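PDB 3MWB: prephenate dehydratase, which probably catalyses the decarboxylating dehydration of prephenate to 3-phenylpyruvate in L-phenylalanine biosynthesis, and is captured here with L-phenylalanine bound. Local coordinates for residues Thr137-Leu145 with Cys156-Leu167; Thr17-Val26 with Met56-Glu64. All coordinates share one frame; numbering follows the deposited sequence.

Contact 1 of 2, residues Thr137-Leu145 with Cys156-Leu167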
loop_
_atom_site.group_PDB
_atom_site.type_symbol
_atom_site.label_atom_id
_atom_site.label_comp_id
_atom_site.label_asym_id
_atom_site.label_seq_id
_atom_site.Cartn_x
_atom_site.Cartn_y
_atom_site.Cartn_z
ATOM N N THR A 137 -8.463 44.895 -3.561
ATOM C CA THR A 137 -8.519 45.827 -2.441
ATOM C C THR A 137 -7.934 47.187 -2.839
ATOM O O THR A 137 -8.507 48.231 -2.518
ATOM C CB THR A 137 -7.840 45.292 -1.121
ATOM O OG1 THR A 137 -6.415 45.188 -1.286
ATOM C CG2 THR A 137 -8.430 43.929 -0.712
ATOM N N ALA A 138 -6.801 47.150 -3.541
ATOM C CA ALA A 138 -6.113 48.365 -3.992
ATOM C C ALA A 138 -6.987 49.222 -4.914
ATOM O O ALA A 138 -7.100 50.421 -4.690
ATOM C CB ALA A 138 -4.785 48.022 -4.669
ATOM N N ALA A 139 -7.600 48.614 -5.932
ATOM C CA ALA A 139 -8.496 49.343 -6.842
ATOM C C ALA A 139 -9.677 49.961 -6.095
ATOM O O ALA A 139 -10.076 51.094 -6.373
ATOM C CB ALA A 139 -8.988 48.451 -7.980
ATOM N N SER A 140 -10.223 49.213 -5.138
ATOM C CA SER A 140 -11.306 49.708 -4.310
ATOM C C SER A 140 -10.864 50.953 -3.561
ATOM O O SER A 140 -11.590 51.953 -3.543
ATOM C CB SER A 140 -11.780 48.634 -3.331
ATOM O OG SER A 140 -12.528 47.651 -4.016
ATOM N N ALA A 141 -9.676 50.886 -2.961
ATOM C CA ALA A 141 -9.103 52.022 -2.262
ATOM C C ALA A 141 -8.870 53.216 -3.192
ATOM O O ALA A 141 -9.282 54.340 -2.859
ATOM C CB ALA A 141 -7.799 51.627 -1.525
HETATM N N MSE A 142 -8.213 52.974 -4.332
HETATM C CA MSE A 142 -7.888 54.022 -5.312
HETATM C C MSE A 142 -9.117 54.680 -5.944
HETATM O O MSE A 142 -9.072 55.857 -6.330
HETATM C CB MSE A 142 -6.959 53.481 -6.414
HETATM C CG MSE A 142 -5.592 53.019 -5.903
HETATM SE SE MSE A 142 -4.558 54.391 -4.937
HETATM C CE MSE A 142 -3.808 55.322 -6.482
ATOM N N GLY A 143 -10.204 53.919 -6.053
ATOM C CA GLY A 143 -11.476 54.432 -6.562
ATOM C C GLY A 143 -12.012 55.600 -5.743
ATOM O O GLY A 143 -12.689 56.474 -6.277
ATOM N N LEU A 144 -11.693 55.620 -4.449
ATOM C CA LEU A 144 -12.081 56.719 -3.553
ATOM C C LEU A 144 -11.445 58.080 -3.880
ATOM O O LEU A 144 -11.936 59.114 -3.423
ATOM C CB LEU A 144 -11.779 56.358 -2.097
ATOM C CG LEU A 144 -12.533 55.183 -1.467
ATOM C CD1 LEU A 144 -11.833 54.750 -0.189
ATOM C CD2 LEU A 144 -13.991 55.527 -1.202
ATOM N N LEU A 145 -10.360 58.086 -4.653
ATOM C CA LEU A 145 -9.667 59.338 -4.981
ATOM C C LEU A 145 -10.289 60.021 -6.202
ATOM O O LEU A 145 -9.855 61.100 -6.612
ATOM C CB LEU A 145 -8.166 59.107 -5.198
ATOM C CG LEU A 145 -7.359 58.589 -4.002
ATOM C CD1 LEU A 145 -6.021 58.008 -4.447
ATOM C CD2 LEU A 145 -7.163 59.673 -2.943
ATOM N N CYS A 156 -8.935 47.521 2.715
ATOM C CA CYS A 156 -7.682 47.332 2.020
ATOM C C CYS A 156 -6.544 47.045 3.003
ATOM O O CYS A 156 -6.780 46.914 4.207
ATOM C CB CYS A 156 -7.379 48.591 1.212
ATOM S SG CYS A 156 -7.265 50.052 2.250
ATOM N N ALA A 157 -5.326 46.972 2.469
ATOM C CA ALA A 157 -4.098 46.782 3.252
ATOM C C ALA A 157 -3.629 48.067 3.937
ATOM O O ALA A 157 -3.901 49.173 3.454
ATOM C CB ALA A 157 -2.970 46.223 2.348
ATOM N N PRO A 158 -2.935 47.934 5.083
ATOM C CA PRO A 158 -2.287 49.110 5.661
ATOM C C PRO A 158 -1.307 49.785 4.690
ATOM O O PRO A 158 -1.160 51.004 4.733
ATOM C CB PRO A 158 -1.546 48.538 6.878
ATOM C CG PRO A 158 -2.396 47.395 7.300
ATOM C CD PRO A 158 -2.879 46.780 6.001
ATOM N N LEU A 159 -0.670 49.000 3.813
ATOM C CA LEU A 159 0.276 49.535 2.826
ATOM C C LEU A 159 -0.294 50.738 2.070
ATOM O O LEU A 159 0.292 51.820 2.096
ATOM C CB LEU A 159 0.739 48.455 1.826
ATOM C CG LEU A 159 1.601 48.935 0.637
ATOM C CD1 LEU A 159 2.860 49.687 1.099
ATOM C CD2 LEU A 159 1.987 47.797 -0.314
ATOM N N ILE A 160 -1.436 50.544 1.411
ATOM C CA ILE A 160 -1.982 51.572 0.529
ATOM C C ILE A 160 -2.512 52.797 1.296
ATOM O O ILE A 160 -2.465 53.934 0.785
ATOM C CB ILE A 160 -2.992 50.987 -0.510
ATOM C CG1 ILE A 160 -3.187 51.964 -1.681
ATOM C CG2 ILE A 160 -4.308 50.563 0.158
ATOM C CD1 ILE A 160 -3.495 51.306 -2.998
ATOM N N ALA A 161 -2.985 52.572 2.523
ATOM C CA ALA A 161 -3.377 53.673 3.381
ATOM C C ALA A 161 -2.155 54.537 3.715
ATOM O O ALA A 161 -2.223 55.753 3.590
ATOM C CB ALA A 161 -4.058 53.179 4.639
ATOM N N ALA A 162 -1.041 53.906 4.098
ATOM C CA ALA A 162 0.198 54.629 4.416
ATOM C C ALA A 162 0.785 55.400 3.228
ATOM O O ALA A 162 1.524 56.364 3.412
ATOM C CB ALA A 162 1.242 53.681 4.998
ATOM N N GLU A 163 0.470 54.969 2.011
ATOM C CA GLU A 163 1.079 55.578 0.826
ATOM C C GLU A 163 0.227 56.684 0.192
ATOM O O GLU A 163 0.765 57.589 -0.441
ATOM C CB GLU A 163 1.462 54.513 -0.211
ATOM C CG GLU A 163 2.593 53.590 0.244
ATOM C CD GLU A 163 3.035 52.609 -0.830
ATOM O OE1 GLU A 163 2.169 51.917 -1.409
ATOM O OE2 GLU A 163 4.256 52.517 -1.088
ATOM N N GLN A 164 -1.089 56.613 0.373
ATOM C CA GLN A 164 -2.007 57.585 -0.229
ATOM C C GLN A 164 -2.473 58.648 0.772
ATOM O O GLN A 164 -3.226 58.332 1.703
ATOM C CB GLN A 164 -3.222 56.887 -0.863
ATOM C CG GLN A 164 -2.899 55.909 -1.995
ATOM C CD GLN A 164 -2.103 56.542 -3.141
ATOM O OE1 GLN A 164 -2.369 57.675 -3.553
ATOM N NE2 GLN A 164 -1.130 55.803 -3.659
ATOM N N PRO A 165 -2.044 59.916 0.570
ATOM C CA PRO A 165 -2.425 61.013 1.479
ATOM C C PRO A 165 -3.943 61.223 1.539
ATOM O O PRO A 165 -4.494 61.506 2.608
ATOM C CB PRO A 165 -1.730 62.245 0.876
ATOM C CG PRO A 165 -0.700 61.702 -0.083
ATOM C CD PRO A 165 -1.237 60.395 -0.569
ATOM N N GLY A 166 -4.606 61.052 0.398
ATOM C CA GLY A 166 -6.052 61.232 0.298
ATOM C C GLY A 166 -6.849 60.125 0.967
ATOM O O GLY A 166 -8.079 60.161 0.986
ATOM N N LEU A 167 -6.162 59.134 1.520
ATOM C CA LEU A 167 -6.861 58.043 2.200
ATOM C C LEU A 167 -6.639 58.111 3.701
ATOM O O LEU A 167 -5.508 58.150 4.190
ATOM C CB LEU A 167 -6.464 56.668 1.650
ATOM C CG LEU A 167 -6.726 56.253 0.191
ATOM C CD1 LEU A 167 -6.162 54.853 -0.052
ATOM C CD2 LEU A 167 -8.203 56.305 -0.214
HETATM O O HOH W 1 -4.874 47.159 -0.333
#
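Ala141 CB touches both Leu167 CD1, 3.9 Å away, and Ile160 CG2, the middle of an apolar seam between helices 137-143 and 158-163. The first helix is the connection of a beta-alpha-beta crossover from strand 130-133 to strand 153-156; the second follows directly, and the two short axes run 29° apart, 10.3 Å at closest approach. Ile160 sends its other branch further along the seam, CD1 lying 3.9 Å from Ala138 CB and also against Met142 SE. Met142, a selenomethionine, bends at chi2 (-57°) and chi3 (-82°), which carries SE and CE across the amide end of Gln164 at about a right angle; SE is 3.7 Å from Gln164 CG. Leu145 CD1 meets the same amide at OE1, 3.8 Å away. With an alanine here in place of Gln164, the selenomethionine tip and Leu145 CD1 would probably lose their shared support and be left freer to turn. Ala161, Gln164 and Leu167 are magnesium-site residues in a structure of this protein, though no ion is bound to this chain. Val95 of strand 93-96 touches Leu144 and Leu167 from outside the pair. At the N-terminal end, Thr137 OG1, also hydrogen-bonded to Glu64, accepts from a water at 2.7 Å, which in turn accepts from N of Ala157, the N-cap residue of helix 158-163, at 2.8 Å.

Contact 2 of 2, residues Thr17-Val26 with Met56-Glu64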
loop_
_atom_site.group_PDB
_atom_site.type_symbol
_atom_site.label_atom_id
_atom_site.label_comp_id
_atom_site.label_asym_id
_atom_site.label_seq_id
_atom_site.Cartn_x
_atom_site.Cartn_y
_atom_site.Cartn_z
ATOM N N THR A 17 -1.625 46.290 -3.164
ATOM C CA THR A 17 -2.290 45.049 -2.752
ATOM C C THR A 17 -1.527 44.360 -1.620
ATOM O O THR A 17 -0.394 44.727 -1.288
ATOM C CB THR A 17 -2.389 44.039 -3.929
ATOM O OG1 THR A 17 -1.091 43.879 -4.518
ATOM C CG2 THR A 17 -3.357 44.553 -5.015
ATOM N N PHE A 18 -2.154 43.338 -1.035
ATOM C CA PHE A 18 -1.466 42.464 -0.101
ATOM C C PHE A 18 -0.260 41.781 -0.755
ATOM O O PHE A 18 0.769 41.577 -0.116
ATOM C CB PHE A 18 -2.454 41.437 0.482
ATOM C CG PHE A 18 -3.374 42.029 1.489
ATOM C CD1 PHE A 18 -4.531 42.718 1.082
ATOM C CD2 PHE A 18 -3.059 41.974 2.847
ATOM C CE1 PHE A 18 -5.378 43.308 2.033
ATOM C CE2 PHE A 18 -3.896 42.555 3.802
ATOM C CZ PHE A 18 -5.063 43.217 3.391
ATOM N N THR A 19 -0.380 41.464 -2.041
ATOM C CA THR A 19 0.752 40.892 -2.778
ATOM C C THR A 19 1.986 41.810 -2.769
ATOM O O THR A 19 3.080 41.353 -2.444
ATOM C CB THR A 19 0.359 40.483 -4.201
ATOM O OG1 THR A 19 -0.878 39.753 -4.157
ATOM C CG2 THR A 19 1.419 39.593 -4.820
ATOM N N GLU A 20 1.820 43.082 -3.115
ATOM C CA GLU A 20 2.962 44.000 -3.067
ATOM C C GLU A 20 3.565 44.067 -1.658
ATOM O O GLU A 20 4.779 43.940 -1.485
ATOM C CB GLU A 20 2.607 45.405 -3.553
ATOM C CG GLU A 20 3.791 46.356 -3.402
ATOM C CD GLU A 20 3.728 47.589 -4.282
ATOM O OE1 GLU A 20 2.697 48.302 -4.291
ATOM O OE2 GLU A 20 4.749 47.850 -4.948
ATOM N N ALA A 21 2.699 44.261 -0.661
ATOM C CA ALA A 21 3.116 44.288 0.748
ATOM C C ALA A 21 4.023 43.111 1.091
ATOM O O ALA A 21 4.993 43.272 1.811
ATOM C CB ALA A 21 1.893 44.331 1.680
ATOM N N ALA A 22 3.709 41.943 0.533
ATOM C CA ALA A 22 4.487 40.714 0.732
ATOM C C ALA A 22 5.848 40.736 0.036
ATOM O O ALA A 22 6.846 40.326 0.614
ATOM C CB ALA A 22 3.682 39.511 0.261
ATOM N N LEU A 23 5.880 41.182 -1.217
ATOM C CA LEU A 23 7.146 41.402 -1.916
ATOM C C LEU A 23 8.027 42.349 -1.120
ATOM O O LEU A 23 9.240 42.158 -1.026
ATOM C CB LEU A 23 6.892 42.007 -3.304
ATOM C CG LEU A 23 8.109 42.263 -4.200
ATOM C CD1 LEU A 23 9.030 41.021 -4.291
ATOM C CD2 LEU A 23 7.647 42.709 -5.587
HETATM N N MSE A 24 7.392 43.364 -0.544
HETATM C CA MSE A 24 8.085 44.418 0.206
HETATM C C MSE A 24 8.881 43.894 1.398
HETATM O O MSE A 24 9.808 44.561 1.878
HETATM C CB MSE A 24 7.091 45.488 0.669
HETATM C CG MSE A 24 6.742 46.501 -0.404
HETATM SE SE MSE A 24 8.352 47.348 -1.089
HETATM C CE MSE A 24 9.364 45.745 -1.455
ATOM N N GLN A 25 8.519 42.693 1.872
ATOM C CA GLN A 25 9.165 42.053 3.035
ATOM C C GLN A 25 10.415 41.242 2.663
ATOM O O GLN A 25 11.211 40.891 3.527
ATOM C CB GLN A 25 8.170 41.171 3.823
ATOM C CG GLN A 25 8.146 39.679 3.428
ATOM C CD GLN A 25 7.462 38.783 4.456
ATOM O OE1 GLN A 25 6.455 39.150 5.051
ATOM N NE2 GLN A 25 8.007 37.590 4.650
ATOM N N VAL A 26 10.575 40.926 1.376
ATOM C CA VAL A 26 11.752 40.163 0.904
ATOM C C VAL A 26 12.998 41.039 0.965
ATOM O O VAL A 26 12.961 42.172 0.495
ATOM C CB VAL A 26 11.569 39.665 -0.547
ATOM C CG1 VAL A 26 12.713 38.737 -0.956
ATOM C CG2 VAL A 26 10.222 38.972 -0.704
HETATM N N MSE A 56 6.579 37.421 -7.609
HETATM C CA MSE A 56 5.941 37.159 -6.332
HETATM C C MSE A 56 4.441 36.938 -6.532
HETATM O O MSE A 56 3.709 37.865 -6.901
HETATM C CB MSE A 56 6.176 38.310 -5.354
HETATM C CG MSE A 56 5.654 38.035 -3.933
HETATM SE SE MSE A 56 6.657 36.595 -3.001
HETATM C CE MSE A 56 8.295 37.497 -2.453
ATOM N N VAL A 57 3.997 35.709 -6.279
ATOM C CA VAL A 57 2.617 35.336 -6.550
ATOM C C VAL A 57 2.016 34.585 -5.372
ATOM O O VAL A 57 2.737 33.872 -4.669
ATOM C CB VAL A 57 2.497 34.517 -7.867
ATOM C CG1 VAL A 57 2.926 35.371 -9.077
ATOM C CG2 VAL A 57 3.326 33.215 -7.807
ATOM N N PRO A 58 0.693 34.735 -5.149
ATOM C CA PRO A 58 0.077 34.054 -4.012
ATOM C C PRO A 58 -0.160 32.583 -4.324
ATOM O O PRO A 58 -0.376 32.218 -5.488
ATOM C CB PRO A 58 -1.262 34.774 -3.863
ATOM C CG PRO A 58 -1.632 35.186 -5.261
ATOM C CD PRO A 58 -0.317 35.401 -6.009
ATOM N N ILE A 59 -0.138 31.745 -3.291
ATOM C CA ILE A 59 -0.393 30.317 -3.482
ATOM C C ILE A 59 -1.395 29.736 -2.495
ATOM O O ILE A 59 -1.880 28.629 -2.707
ATOM C CB ILE A 59 0.916 29.464 -3.496
ATOM C CG1 ILE A 59 0.603 28.066 -4.082
ATOM C CG2 ILE A 59 1.556 29.435 -2.090
ATOM C CD1 ILE A 59 1.776 27.177 -4.473
ATOM N N GLU A 60 -1.705 30.472 -1.427
ATOM C CA GLU A 60 -2.764 30.075 -0.490
ATOM C C GLU A 60 -3.345 31.290 0.258
ATOM O O GLU A 60 -2.601 32.141 0.745
ATOM C CB GLU A 60 -2.256 29.013 0.506
ATOM C CG GLU A 60 -3.299 28.510 1.511
ATOM C CD GLU A 60 -4.157 27.314 1.033
ATOM O OE1 GLU A 60 -3.884 26.750 -0.053
ATOM O OE2 GLU A 60 -5.109 26.917 1.766
ATOM N N ASN A 61 -4.675 31.349 0.322
ATOM C CA ASN A 61 -5.409 32.299 1.164
ATOM C C ASN A 61 -5.166 33.746 0.765
ATOM O O ASN A 61 -4.872 34.589 1.621
ATOM C CB ASN A 61 -5.061 32.114 2.654
ATOM C CG ASN A 61 -5.495 30.765 3.210
ATOM O OD1 ASN A 61 -6.340 30.080 2.631
ATOM N ND2 ASN A 61 -4.911 30.374 4.351
ATOM N N SER A 62 -5.287 34.014 -0.539
ATOM C CA SER A 62 -5.038 35.325 -1.117
ATOM C C SER A 62 -6.280 36.207 -0.996
ATOM O O SER A 62 -7.384 35.832 -1.427
ATOM C CB SER A 62 -4.653 35.200 -2.586
ATOM O OG SER A 62 -4.551 36.481 -3.179
ATOM N N VAL A 63 -6.080 37.389 -0.420
ATOM C CA VAL A 63 -7.150 38.356 -0.231
ATOM C C VAL A 63 -7.544 38.966 -1.576
ATOM O O VAL A 63 -8.612 39.558 -1.702
ATOM C CB VAL A 63 -6.698 39.448 0.763
ATOM C CG1 VAL A 63 -7.561 40.677 0.658
ATOM C CG2 VAL A 63 -6.731 38.897 2.154
ATOM N N GLU A 64 -6.672 38.784 -2.566
ATOM C CA GLU A 64 -6.776 39.445 -3.858
ATOM C C GLU A 64 -7.137 38.466 -4.973
ATOM O O GLU A 64 -7.261 38.858 -6.132
ATOM C CB GLU A 64 -5.431 40.106 -4.202
ATOM C CG GLU A 64 -4.856 41.049 -3.125
ATOM C CD GLU A 64 -5.643 42.361 -2.919
ATOM O OE1 GLU A 64 -6.681 42.607 -3.582
ATOM O OE2 GLU A 64 -5.207 43.168 -2.059
HETATM O O HOH W 2 -2.714 38.250 -2.211
#
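Met56, a selenomethionine, and Leu23 meet where helix 18-23 lies over strand 54-60, a central strand of the five-stranded mixed sheet in the first lobe of this periplasmic-binding-protein-like fold. The helix belongs to the beta-alpha-beta crossover from strand 8-12 to strand 33-37, and its short axis makes 118° with that of residues 56-60, at 8.5 Å. CG of Met56 stands anti to the backbone N (chi1 -174°), and bends at the next two torsions bring CE to the C-terminal end of the helix, 4.0 Å from Leu23 CD1. Val26 also lies by CE, but the modelled approach is too tight to be relied on. Nearer the helix start, Thr19 lays CG2 against the backbone O of Met56 at 3.5 Å, while Phe184 of strand 181-188 touches Thr19 and Ala22. Phe18 leaves the helix on another side: its CD1 is 3.7 Å from Val63 CG1, and Phe92 meets its ring at a steep angle.

The polar edge follows. A water donates to Ser62 OG at 2.7 Å and also bonds Thr19 OG1; Ser62 OG accepts from Glu64 N as well, an ST turn that shapes the loop carrying Glu64. That carboxylate takes the N-H of Phe18 on the anti side of OE2, at 3.2 Å and nearly straight (167°), and the same oxygen lies at the edge of the Phe18 ring, near its plane. Thr17, the N-cap residue, packs CB and CG2 against the carboxylate. Since Thr137 also bonds OE2, a single buried oxygen joins the first turn of helix 18-23 to another helix start, which should restrict rotation of the carboxylate.

Contact 2 belongs to one lobe and contact 1 to the other, and although their centres are 16 Å apart they touch directly. Thr137 OG1 lies 2.5 Å from Glu64 OE2, a probable hydrogen bond, with Thr137 CG2 3.6 Å from Val63 CG1 beside it. A second junction joins the other two segments: Ala157 N is 3.7 Å from Phe18 CE1, and Leu159 CD2 packs on Ala21 N. In relatives the cleft between two such lobes holds the dehydratase active site, consistent with polar groups gathering here. The magnesium-site residue Ala161 is about 10 Å from Phe18, side chain to side chain. Bound phenylalanine occupies neither contact; its pocket involves ACT-domain residues.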